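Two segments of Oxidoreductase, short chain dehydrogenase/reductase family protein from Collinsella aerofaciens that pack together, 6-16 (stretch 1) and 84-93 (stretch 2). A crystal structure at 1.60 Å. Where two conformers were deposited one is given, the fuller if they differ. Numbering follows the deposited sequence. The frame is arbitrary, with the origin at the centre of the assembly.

Stretch 1 (6-16) KYGEWGLILGA
Stretch 2 84-93: DMGFMSYVAC

Strands 10-14 and 85-90 lie side by side and parallel, their axes inclined by 11° and 4.5 Å apart at closest approach. The backbone is extended, with phi/psi -118/117 at L12. W10 pairs with M85; a bulge then shifts the register by one, so that G11 pairs with F87, L12 with M88, I13 with S89 and L14 with Y90.

The N and O of W10, L12 and L14 all find partners on stretch 2. At the entry, D84 accepts twice from stretch 1: its OD2, brought near by a t chi1, accepts a hydrogen bond from E9 N (3.0 Å), and its O accepts one from W10 N (2.9 Å). Both carboxylate oxygens are also bonded elsewhere in the structure. At the bulge W10 O serves two donors, G86 N at 2.7 Å and nearly linear, and F87 N at 3.4 Å, a weak bond. The regular parallel ladder follows: L12 N to F87 O, S89 N to L12 O and L14 N to S89 O, each 2.9 Å. At the exit L14 O again accepts twice, from V91 N (2.9 Å) and, weakly, from A92 N (3.0 Å).

Glycines serve where the chains crowd. G8, leaving the helix with phi/psi 156/178, lies with its N 3.7 Å from G86 CA; a CB on either glycine would strike the other. G15, at 108/67, likewise has no room for one, which would meet A92 N.

Side chains alternate between the faces. W10 (m), L12 (t, p) and L14 (m, t) share one with M85, M88 and Y90 (both chi1 t). M85, m at all three chi angles, folds its flexible thioether toward stretch 1, placing CE 3.8 Å from L12 CB; L14 CD1 lies 3.6 Å from M88 CG, and L14 CB 3.8 Å from Y90 CD1. On the other face, I13 (m, m) sets CD1 3.6 Å from CE2 of F87 (chi1 t), at the ring edge. The hydroxyls of the buried residues Y7, S89 and Y90 are hydrogen-bonded elsewhere in the structure.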

ATOM      1  N   LYS A   6     -24.091  17.726  22.495  1.00 19.01           N
ATOM      2  CA  LYS A   6     -23.208  17.466  23.633  1.00 19.36           C
ATOM      3  C   LYS A   6     -21.925  18.308  23.572  1.00 17.79           C
ATOM      4  O   LYS A   6     -21.469  18.861  24.581  1.00 16.30           O
ATOM      5  CB  LYS A   6     -22.863  15.970  23.683  1.00 20.99           C
ATOM      6  CG  LYS A   6     -22.016  15.561  24.875  1.00 23.92           C
ATOM      7  CD  LYS A   6     -21.815  14.056  24.935  1.00 26.74           C
ATOM      8  CE  LYS A   6     -21.223  13.666  26.284  1.00 29.47           C
ATOM      9  NZ  LYS A   6     -21.195  12.187  26.447  1.00 33.40           N
ATOM     10  N   TYR A   7     -21.338  18.389  22.380  1.00 15.37           N
ATOM     11  CA  TYR A   7     -19.995  18.988  22.237  1.00 14.89           C
ATOM     12  C   TYR A   7     -19.894  20.316  21.491  1.00 14.64           C
ATOM     13  O   TYR A   7     -19.154  21.212  21.917  1.00 15.66           O
ATOM     14  CB  TYR A   7     -19.062  17.964  21.594  1.00 13.84           C
ATOM     15  CG  TYR A   7     -18.786  16.763  22.456  1.00 13.69           C
ATOM     16  CD1 TYR A   7     -18.166  16.893  23.703  1.00 13.39           C
ATOM     17  CD2 TYR A   7     -19.110  15.487  22.016  1.00 14.52           C
ATOM     18  CE1 TYR A   7     -17.908  15.784  24.494  1.00 13.47           C
ATOM     19  CE2 TYR A   7     -18.831  14.369  22.788  1.00 14.37           C
ATOM     20  CZ  TYR A   7     -18.221  14.523  24.019  1.00 13.82           C
ATOM     21  OH  TYR A   7     -17.965  13.394  24.767  1.00 14.72           O
ATOM     22  N   GLY A   8     -20.614  20.462  20.389  1.00 14.79           N
ATOM     23  CA  GLY A   8     -20.612  21.744  19.655  1.00 14.73           C
ATOM     24  C   GLY A   8     -20.965  21.603  18.198  1.00 14.77           C
ATOM     25  O   GLY A   8     -21.178  20.519  17.726  1.00 14.60           O
ATOM     26  N   GLU A   9     -21.024  22.718  17.482  1.00 14.73           N
ATOM     27  CA  GLU A   9     -21.580  22.719  16.119  1.00 16.49           C
ATOM     28  C   GLU A   9     -20.739  22.044  15.058  1.00 14.61           C
ATOM     29  O   GLU A   9     -21.294  21.412  14.156  1.00 13.91           O
ATOM     30  CB  GLU A   9     -21.873  24.149  15.626  1.00 18.92           C
ATOM     31  CG  GLU A   9     -23.110  24.782  16.196  1.00 23.91           C
ATOM     32  CD  GLU A   9     -24.364  24.047  15.776  1.00 24.53           C
ATOM     33  OE1 GLU A   9     -24.709  23.961  14.564  1.00 28.08           O
ATOM     34  OE2 GLU A   9     -24.980  23.529  16.690  1.00 31.07           O
ATOM     35  N   TRP A  10     -19.419  22.232  15.122  1.00 13.06           N
ATOM     36  CA  TRP A  10     -18.526  21.751  14.094  1.00 12.34           C
ATOM     37  C   TRP A  10     -17.488  20.779  14.648  1.00 12.43           C
ATOM     38  O   TRP A  10     -16.955  20.987  15.737  1.00 11.71           O
ATOM     39  CB  TRP A  10     -17.805  22.916  13.423  1.00 12.69           C
ATOM     40  CG  TRP A  10     -18.696  23.769  12.575  1.00 12.50           C
ATOM     41  CD1 TRP A  10     -19.506  24.779  12.989  1.00 12.92           C
ATOM     42  CD2 TRP A  10     -18.832  23.690  11.162  1.00 12.59           C
ATOM     43  NE1 TRP A  10     -20.159  25.336  11.911  1.00 12.36           N
ATOM     44  CE2 TRP A  10     -19.775  24.679  10.778  1.00 13.10           C
ATOM     45  CE3 TRP A  10     -18.270  22.864  10.176  1.00 12.99           C
ATOM     46  CZ2 TRP A  10     -20.123  24.897   9.453  1.00 13.07           C
ATOM     47  CZ3 TRP A  10     -18.631  23.051   8.865  1.00 13.50           C
ATOM     48  CH2 TRP A  10     -19.562  24.065   8.504  1.00 13.54           C
ATOM     49  N   GLY A  11     -17.205  19.739  13.874  1.00 12.46           N
ATOM     50  CA  GLY A  11     -16.099  18.820  14.154  1.00 12.15           C
ATOM     51  C   GLY A  11     -15.067  18.907  13.051  1.00 11.87           C
ATOM     52  O   GLY A  11     -15.401  19.127  11.889  1.00 13.14           O
ATOM     53  N   LEU A  12     -13.808  18.734  13.429  1.00 10.99           N
ATOM     54  CA  LEU A  12     -12.668  18.934  12.558  1.00 11.02           C
ATOM     55  C   LEU A  12     -11.962  17.616  12.423  1.00 11.47           C
ATOM     56  O   LEU A  12     -11.448  17.070  13.419  1.00 11.29           O
ATOM     57  CB  LEU A  12     -11.744  19.967  13.192  1.00 11.42           C
ATOM     58  CG  LEU A  12     -10.395  20.247  12.563  1.00 11.56           C
ATOM     59  CD1 LEU A  12     -10.528  20.700  11.123  1.00 12.19           C
ATOM     60  CD2 LEU A  12      -9.666  21.284  13.370  1.00 11.55           C
ATOM     61  N   ILE A  13     -11.917  17.094  11.205  1.00 10.78           N
ATOM     62  CA  ILE A  13     -11.205  15.873  10.932  1.00 11.18           C
ATOM     63  C   ILE A  13      -9.945  16.205  10.144  1.00 11.14           C
ATOM     64  O   ILE A  13     -10.009  16.630   8.978  1.00 10.52           O
ATOM     65  CB  ILE A  13     -12.073  14.865  10.142  1.00 11.58           C
ATOM     66  CG1 ILE A  13     -13.449  14.679  10.829  1.00 11.92           C
ATOM     67  CG2 ILE A  13     -11.336  13.543   9.955  1.00 11.79           C
ATOM     68  CD1 ILE A  13     -13.399  14.352  12.307  1.00 12.28           C
ATOM     69  N   LEU A  14      -8.801  15.983  10.779  1.00 11.25           N
ATOM     70  CA  LEU A  14      -7.499  16.323  10.199  1.00 11.43           C
ATOM     71  C   LEU A  14      -6.915  15.065   9.556  1.00 11.88           C
ATOM     72  O   LEU A  14      -6.302  14.215  10.231  1.00 11.41           O
ATOM     73  CB  LEU A  14      -6.579  16.911  11.263  1.00 11.95           C
ATOM     74  CG  LEU A  14      -7.166  18.182  11.873  1.00 12.47           C
ATOM     75  CD1 LEU A  14      -6.730  18.437  13.302  1.00 12.07           C
ATOM     76  CD2 LEU A  14      -6.846  19.352  10.943  1.00 12.88           C
ATOM     77  N   GLY A  15      -7.136  14.931   8.245  1.00 12.07           N
ATOM     78  CA  GLY A  15      -6.768  13.746   7.490  1.00 13.20           C
ATOM     79  C   GLY A  15      -8.017  12.976   7.128  1.00 14.17           C
ATOM     80  O   GLY A  15      -8.211  11.857   7.595  1.00 15.53           O
ATOM     81  N   ALA A  16      -8.847  13.566   6.268  1.00 14.85           N
ATOM     82  CA  ALA A  16     -10.239  13.158   6.135  1.00 16.59           C
ATOM     83  C   ALA A  16     -10.580  12.217   4.984  1.00 18.87           C
ATOM     84  O   ALA A  16     -11.703  11.739   4.935  1.00 20.56           O
ATOM     85  CB  ALA A  16     -11.112  14.388   6.038  1.00 15.80           C
ATOM     86  N   ASP A  84     -18.326  27.506  15.939  1.00 15.73           N
ATOM     87  CA  ASP A  84     -18.462  26.869  17.236  1.00 15.52           C
ATOM     88  C   ASP A  84     -17.914  25.447  17.103  1.00 14.25           C
ATOM     89  O   ASP A  84     -18.494  24.622  16.387  1.00 13.78           O
ATOM     90  CB  ASP A  84     -19.895  26.823  17.741  1.00 16.38           C
ATOM     91  CG  ASP A  84     -19.966  26.200  19.111  1.00 17.53           C
ATOM     92  OD1 ASP A  84     -19.602  26.897  20.076  1.00 18.11           O
ATOM     93  OD2 ASP A  84     -20.327  25.009  19.232  1.00 18.19           O
ATOM     94  N   MET A  85     -16.776  25.195  17.753  1.00 14.34           N
ATOM     95  CA  MET A  85     -16.048  23.921  17.603  1.00 14.03           C
ATOM     96  C   MET A  85     -16.427  22.969  18.733  1.00 13.56           C
ATOM     97  O   MET A  85     -16.431  23.345  19.921  1.00 14.53           O
ATOM     98  CB  MET A  85     -14.534  24.151  17.613  1.00 13.72           C
ATOM     99  CG  MET A  85     -14.026  25.057  16.491  1.00 14.21           C
ATOM    100  SD  MET A  85     -14.422  24.450  14.852  1.00 14.97           S
ATOM    101  CE  MET A  85     -13.666  22.819  14.821  1.00 14.70           C
ATOM    102  N   GLY A  86     -16.757  21.738  18.361  1.00 12.12           N
ATOM    103  CA  GLY A  86     -17.052  20.686  19.351  1.00 11.74           C
ATOM    104  C   GLY A  86     -16.123  19.481  19.354  1.00 11.36           C
ATOM    105  O   GLY A  86     -16.048  18.764  20.360  1.00 10.51           O
ATOM    106  N   PHE A  87     -15.420  19.245  18.246  1.00 10.78           N
ATOM    107  CA  PHE A  87     -14.681  17.997  18.082  1.00 10.60           C
ATOM    108  C   PHE A  87     -13.454  18.190  17.225  1.00 10.23           C
ATOM    109  O   PHE A  87     -13.488  18.952  16.269  1.00  9.64           O
ATOM    110  CB  PHE A  87     -15.568  16.931  17.429  1.00 10.50           C
ATOM    111  CG  PHE A  87     -14.902  15.609  17.260  1.00 10.44           C
ATOM    112  CD1 PHE A  87     -14.804  14.730  18.337  1.00 11.32           C
ATOM    113  CD2 PHE A  87     -14.396  15.215  16.033  1.00 10.54           C
ATOM    114  CE1 PHE A  87     -14.182  13.500  18.196  1.00 11.30           C
ATOM    115  CE2 PHE A  87     -13.788  13.979  15.883  1.00 11.45           C
ATOM    116  CZ  PHE A  87     -13.685  13.113  16.962  1.00 11.20           C
ATOM    117  N   MET A  88     -12.382  17.500  17.587  1.00 10.72           N
ATOM    118  CA  MET A  88     -11.204  17.393  16.726  1.00 11.88           C
ATOM    119  C   MET A  88     -10.704  15.959  16.726  1.00 11.39           C
ATOM    120  O   MET A  88     -10.701  15.305  17.767  1.00 11.39           O
ATOM    121  CB  MET A  88     -10.073  18.328  17.192  1.00 13.12           C
ATOM    122  CG  MET A  88      -8.874  18.409  16.247  1.00 15.87           C
ATOM    123  SD  MET A  88      -7.354  19.008  17.061  1.00 19.67           S
ATOM    124  CE  MET A  88      -6.716  17.500  17.732  1.00 20.32           C
ATOM    125  N   SER A  89     -10.290  15.475  15.558  1.00 10.58           N
ATOM    126  CA  SER A  89      -9.534  14.218  15.468  1.00 10.29           C
ATOM    127  C   SER A  89      -8.321  14.422  14.580  1.00 10.63           C
ATOM    128  O   SER A  89      -8.479  14.854  13.437  1.00 10.62           O
ATOM    129  CB  SER A  89     -10.365  13.066  14.903  1.00 10.43           C
ATOM    130  OG  SER A  89      -9.590  11.901  14.776  1.00 10.68           O
ATOM    131  N   TYR A  90      -7.137  14.073  15.092  1.00 10.64           N
ATOM    132  CA  TYR A  90      -5.939  14.025  14.276  1.00 11.14           C
ATOM    133  C   TYR A  90      -5.725  12.601  13.775  1.00 11.92           C
ATOM    134  O   TYR A  90      -5.440  11.699  14.570  1.00 12.26           O
ATOM    135  CB  TYR A  90      -4.716  14.530  15.027  1.00 11.15           C
ATOM    136  CG  TYR A  90      -3.628  14.951  14.074  1.00 11.04           C
ATOM    137  CD1 TYR A  90      -3.661  16.217  13.518  1.00 11.00           C
ATOM    138  CD2 TYR A  90      -2.610  14.105  13.705  1.00 10.90           C
ATOM    139  CE1 TYR A  90      -2.705  16.653  12.641  1.00 11.48           C
ATOM    140  CE2 TYR A  90      -1.634  14.522  12.815  1.00 10.91           C
ATOM    141  CZ  TYR A  90      -1.687  15.810  12.272  1.00 10.96           C
ATOM    142  OH  TYR A  90      -0.732  16.282  11.368  1.00 11.27           O
ATOM    143  N   VAL A  91      -5.915  12.426  12.464  1.00 12.39           N
ATOM    144  CA  VAL A  91      -5.866  11.132  11.802  1.00 14.25           C
ATOM    145  C   VAL A  91      -4.671  10.979  10.867  1.00 15.35           C
ATOM    146  O   VAL A  91      -4.224   9.868  10.631  1.00 18.69           O
ATOM    147  CB  VAL A  91      -7.143  10.899  10.941  1.00 15.42           C
ATOM    148  CG1 VAL A  91      -7.157   9.475  10.375  1.00 16.41           C
ATOM    149  CG2 VAL A  91      -8.386  11.178  11.743  1.00 15.36           C
ATOM    150  N   ALA A  92      -4.145  12.072  10.341  1.00 15.98           N
ATOM    151  CA  ALA A  92      -3.114  11.985   9.317  1.00 16.20           C
ATOM    152  C   ALA A  92      -1.857  11.347   9.859  1.00 17.32           C
ATOM    153  O   ALA A  92      -1.527  11.526  11.030  1.00 16.75           O
ATOM    154  CB  ALA A  92      -2.771  13.356   8.807  1.00 16.79           C
ATOM    155  N   CYS A  93      -1.154  10.615   9.006  0.50 17.78           N
ATOM    156  CA  CYS A  93       0.126  10.045   9.380  0.50 19.26           C
ATOM    157  C   CYS A  93       0.978   9.847   8.146  0.50 18.00           C
ATOM    158  O   CYS A  93       0.464   9.565   7.054  0.50 18.19           O
ATOM    159  CB  CYS A  93      -0.063   8.711  10.104  0.50 20.80           C
ATOM    160  SG  CYS A  93      -0.463   7.356   8.988  0.50 25.86           S
TER